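PDB 3ZZ1: beta-d-glucoside glucohydrolase from Hypocrea jecorina, which probably hydrolyses terminal, non-reducing beta-D-glucosyl residues with release of beta-D-glucose, as a secreted family 3 beta-glucosidase of cellulose breakdown. Local coordinates for residues L219-L223 and K224-G228; N208-A212 and C213-Y217. One frame throughout, in Å; residues are numbered along the deposited sequence. Where two conformers were deposited one is given.

Contact 1 (L219-L223 and K224-G228)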
# COMPACT_ATOMS: atom_id res chain seq x y z
N LEU A 219 -13.56 15.22 7.03
CA LEU A 219 -13.19 14.80 8.39
C LEU A 219 -14.40 14.45 9.26
O LEU A 219 -14.44 13.38 9.87
CB LEU A 219 -12.35 15.87 9.10
CG LEU A 219 -10.96 16.22 8.55
CD1 LEU A 219 -10.34 17.33 9.41
CD2 LEU A 219 -10.02 15.01 8.50
N GLN A 220 -15.37 15.35 9.33
CA GLN A 220 -16.50 15.14 10.23
C GLN A 220 -17.61 14.33 9.58
O GLN A 220 -17.99 13.28 10.10
CB GLN A 220 -17.04 16.48 10.76
CG GLN A 220 -18.11 16.34 11.85
CD GLN A 220 -17.59 15.64 13.10
OE1 GLN A 220 -16.59 16.06 13.70
NE2 GLN A 220 -18.26 14.57 13.50
N THR A 221 -18.13 14.81 8.46
CA THR A 221 -19.28 14.18 7.82
C THR A 221 -18.92 12.81 7.24
O THR A 221 -19.56 11.82 7.57
CB THR A 221 -19.94 15.10 6.77
OG1 THR A 221 -20.35 16.31 7.40
CG2 THR A 221 -21.16 14.43 6.15
N VAL A 222 -17.90 12.76 6.39
CA VAL A 222 -17.53 11.49 5.75
C VAL A 222 -16.87 10.50 6.71
O VAL A 222 -17.44 9.44 6.99
CB VAL A 222 -16.66 11.70 4.49
CG1 VAL A 222 -16.38 10.36 3.81
CG2 VAL A 222 -17.34 12.65 3.51
N LEU A 223 -15.68 10.82 7.20
CA LEU A 223 -14.91 9.89 8.02
C LEU A 223 -15.62 9.54 9.32
O LEU A 223 -15.78 8.37 9.65
CB LEU A 223 -13.49 10.41 8.29
CG LEU A 223 -12.52 9.59 9.16
CD1 LEU A 223 -12.32 8.17 8.62
CD2 LEU A 223 -11.18 10.30 9.27
N LYS A 224 -16.05 10.56 10.05
CA LYS A 224 -16.57 10.34 11.39
C LYS A 224 -18.05 10.00 11.44
O LYS A 224 -18.46 9.15 12.23
CB LYS A 224 -16.24 11.54 12.30
CG LYS A 224 -14.76 11.59 12.69
CD LYS A 224 -14.45 12.77 13.60
CE LYS A 224 -12.97 12.79 13.97
NZ LYS A 224 -12.65 13.86 14.94
N ASP A 225 -18.86 10.66 10.61
CA ASP A 225 -20.31 10.49 10.65
C ASP A 225 -20.80 9.40 9.69
O ASP A 225 -21.64 8.57 10.06
CB ASP A 225 -21.03 11.82 10.39
CG ASP A 225 -20.83 12.82 11.52
OD1 ASP A 225 -20.28 12.46 12.57
OD2 ASP A 225 -21.24 13.99 11.35
N GLN A 226 -20.29 9.40 8.47
CA GLN A 226 -20.73 8.43 7.47
C GLN A 226 -20.02 7.09 7.60
O GLN A 226 -20.65 6.04 7.49
CB GLN A 226 -20.61 9.00 6.06
CG GLN A 226 -21.70 10.02 5.75
CD GLN A 226 -21.49 10.75 4.45
OE1 GLN A 226 -22.39 11.45 3.97
NE2 GLN A 226 -20.31 10.61 3.86
N LEU A 227 -18.71 7.12 7.85
CA LEU A 227 -17.93 5.89 8.06
C LEU A 227 -17.93 5.43 9.52
O LEU A 227 -17.40 4.36 9.83
CB LEU A 227 -16.49 6.04 7.54
CG LEU A 227 -16.22 6.31 6.06
CD1 LEU A 227 -14.73 6.18 5.77
CD2 LEU A 227 -17.01 5.37 5.17
N GLY A 228 -18.51 6.24 10.40
CA GLY A 228 -18.62 5.91 11.82
C GLY A 228 -17.31 5.66 12.54
O GLY A 228 -17.23 4.81 13.41
O HOH W 1 -14.97 14.97 16.09
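Q220 and K224 cross on one flank of helix 216-226, and the lysine is the side chain to follow. Its CB sits 3.3 Å from Q220 O, and CG packs 3.4 Å from L219 O. From there the chain runs fully extended; CD passes 3.9 Å from Q220 OE1, and NZ ends in a salt bridge with D252 and a hydrogen bond to G250 O. A water, 2.8 Å from NZ, accepts from the lysine and donates to Q220 OE1. The other end of that amide serves D225: with CG trans to its backbone N (chi1 -173°) and a bend at chi2, Q220 brings NE2 to 3.1 Å from D225 OD1, which lies near the amide plane but is met from above the carboxylate plane. With an alanine here in place of D225, Q220 NE2 would probably lose its carboxylate mate and the amide would be freer to turn. In the backbone, i to i+5 bonds, D225 N to Q220 O (2.8 Å) and L227 N to V222 O (2.8 Å), mark a widened pi-type turn. Water and aspartate together fix which end of the Q220 amide is oxygen, and K224, whose direct charge partner is D252, is coupled to D225 only through them.

Contact 2 (N208-A212 and C213-Y217)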
# COMPACT_ATOMS: atom_id res chain seq x y z
N ASN A 208 -11.18 20.31 -2.58
CA ASN A 208 -12.12 21.37 -2.97
C ASN A 208 -11.78 22.74 -2.36
O ASN A 208 -12.66 23.42 -1.82
CB ASN A 208 -13.57 20.97 -2.66
CG ASN A 208 -14.24 20.26 -3.81
OD1 ASN A 208 -13.65 19.39 -4.44
ND2 ASN A 208 -15.48 20.63 -4.08
N THR A 209 -10.50 23.11 -2.45
CA THR A 209 -9.94 24.39 -1.95
C THR A 209 -9.70 24.47 -0.43
O THR A 209 -9.15 25.46 0.05
CB THR A 209 -10.74 25.65 -2.41
OG1 THR A 209 -11.95 25.76 -1.66
CG2 THR A 209 -11.05 25.61 -3.91
N THR A 210 -10.11 23.45 0.32
CA THR A 210 -9.91 23.41 1.77
C THR A 210 -8.85 22.38 2.16
O THR A 210 -8.97 21.21 1.81
CB THR A 210 -11.23 23.07 2.50
OG1 THR A 210 -12.27 23.97 2.09
CG2 THR A 210 -11.05 23.15 4.01
N TRP A 211 -7.81 22.81 2.88
CA TRP A 211 -6.77 21.88 3.35
C TRP A 211 -7.39 20.70 4.10
O TRP A 211 -8.30 20.89 4.93
CB TRP A 211 -5.73 22.60 4.22
CG TRP A 211 -4.57 23.17 3.43
CD1 TRP A 211 -3.63 22.47 2.72
CD2 TRP A 211 -4.23 24.56 3.28
NE1 TRP A 211 -2.74 23.33 2.13
CE2 TRP A 211 -3.08 24.62 2.46
CE3 TRP A 211 -4.79 25.76 3.75
CZ2 TRP A 211 -2.47 25.83 2.10
CZ3 TRP A 211 -4.18 26.96 3.40
CH2 TRP A 211 -3.04 26.99 2.58
N ALA A 212 -6.91 19.50 3.80
CA ALA A 212 -7.50 18.26 4.31
C ALA A 212 -7.65 18.22 5.83
O ALA A 212 -8.60 17.65 6.35
CB ALA A 212 -6.70 17.06 3.84
N CYS A 213 -6.71 18.85 6.54
CA CYS A 213 -6.73 18.85 8.01
C CYS A 213 -7.67 19.94 8.59
O CYS A 213 -7.65 20.20 9.79
CB CYS A 213 -5.31 18.95 8.56
SG CYS A 213 -4.32 17.45 8.26
N GLU A 214 -8.48 20.53 7.72
CA GLU A 214 -9.41 21.61 8.08
C GLU A 214 -10.76 21.44 7.40
O GLU A 214 -11.61 22.33 7.45
CB GLU A 214 -8.85 22.96 7.64
CG GLU A 214 -7.57 23.30 8.32
CD GLU A 214 -7.12 24.71 8.07
OE1 GLU A 214 -7.40 25.28 7.00
OE2 GLU A 214 -6.45 25.23 8.98
N ASP A 215 -10.95 20.29 6.75
CA ASP A 215 -12.11 20.06 5.91
C ASP A 215 -13.21 19.37 6.71
O ASP A 215 -13.16 18.17 6.95
CB ASP A 215 -11.68 19.21 4.71
CG ASP A 215 -12.75 19.12 3.62
OD1 ASP A 215 -13.92 19.45 3.86
OD2 ASP A 215 -12.39 18.69 2.51
N GLN A 216 -14.22 20.16 7.10
CA GLN A 216 -15.33 19.65 7.90
C GLN A 216 -16.07 18.51 7.20
O GLN A 216 -16.41 17.50 7.83
CB GLN A 216 -16.29 20.78 8.28
CG GLN A 216 -17.30 20.40 9.35
CD GLN A 216 -18.19 21.56 9.76
OE1 GLN A 216 -19.41 21.51 9.60
NE2 GLN A 216 -17.57 22.62 10.27
N TYR A 217 -16.32 18.66 5.90
CA TYR A 217 -17.03 17.60 5.15
C TYR A 217 -16.31 16.24 5.21
O TYR A 217 -16.90 15.25 5.65
CB TYR A 217 -17.34 18.01 3.70
CG TYR A 217 -18.06 16.92 2.93
CD1 TYR A 217 -19.39 16.60 3.22
CD2 TYR A 217 -17.41 16.19 1.93
CE1 TYR A 217 -20.06 15.58 2.54
CE2 TYR A 217 -18.07 15.19 1.24
CZ TYR A 217 -19.40 14.88 1.55
OH TYR A 217 -20.05 13.88 0.87
O HOH W 2 -8.29 25.54 4.18
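In T210 a chi1 of -54° puts OG1 beside the backbone N and CG2 trans to that N, directing the methyl onto the chain at E214 and D215, where it lies 3.6 Å from E214 O and 3.8 Å from D215 CA. E214 has its CG where the threonine has OG1 (chi1 -62°), trans to the carbonyl carbon, and the extended side chain runs alongside W211, pointing the same way. Its OE1 comes to the edge of the indole, 4.2 Å from W211 CE3, with the carboxylate turned 80° from the ring. One water bridges the backbone N of W211 and E214 OE1, accepting from the first and donating to the second, 3.0 Å from OE1, while OE2 is held by T242. The indole is fixed from outside as well: NE1 bonds to E170 O, H241 stacks on the ring and K206 makes a cation-pi contact. Between the two side chains the backbone turns tightly, E214 N giving its hydrogen to W211 O at 2.8 Å. C213, in the middle of this turn, is tied by a disulfide to C202, at the end of strand 199-202. Two residues on, D215 OD1 accepts weakly from Y217 N at 3.2 Å. This is a beta turn leading from the edge strand 210-211 into an N-capped helix, D215 being the N-cap of helix 216-226, within the TIM-barrel-type N-terminal domain of the family 3 glycoside hydrolases.

Overall arrangement
The two contacts follow one another along the chain, their centres about 13 Å apart: contact 2 starts helix 216-226 and contact 1 lies further along it. They join through the helix backbone, V222 N to Y217 O at 2.8 Å, and through L219, whose CG packs 3.5 Å from A212 O. Contact 2 is buried and ties a turn down with a disulfide, a water and a cap. Contact 1 is only partly buried: V222 and L223 pack on Y160 of strand 154-160, whereas Q220 and D225 are partly exposed and K224, though charged, is buried. Helix-internal bonding dominates there; in contact 2, a single direct hydrogen bond crosses between the segments.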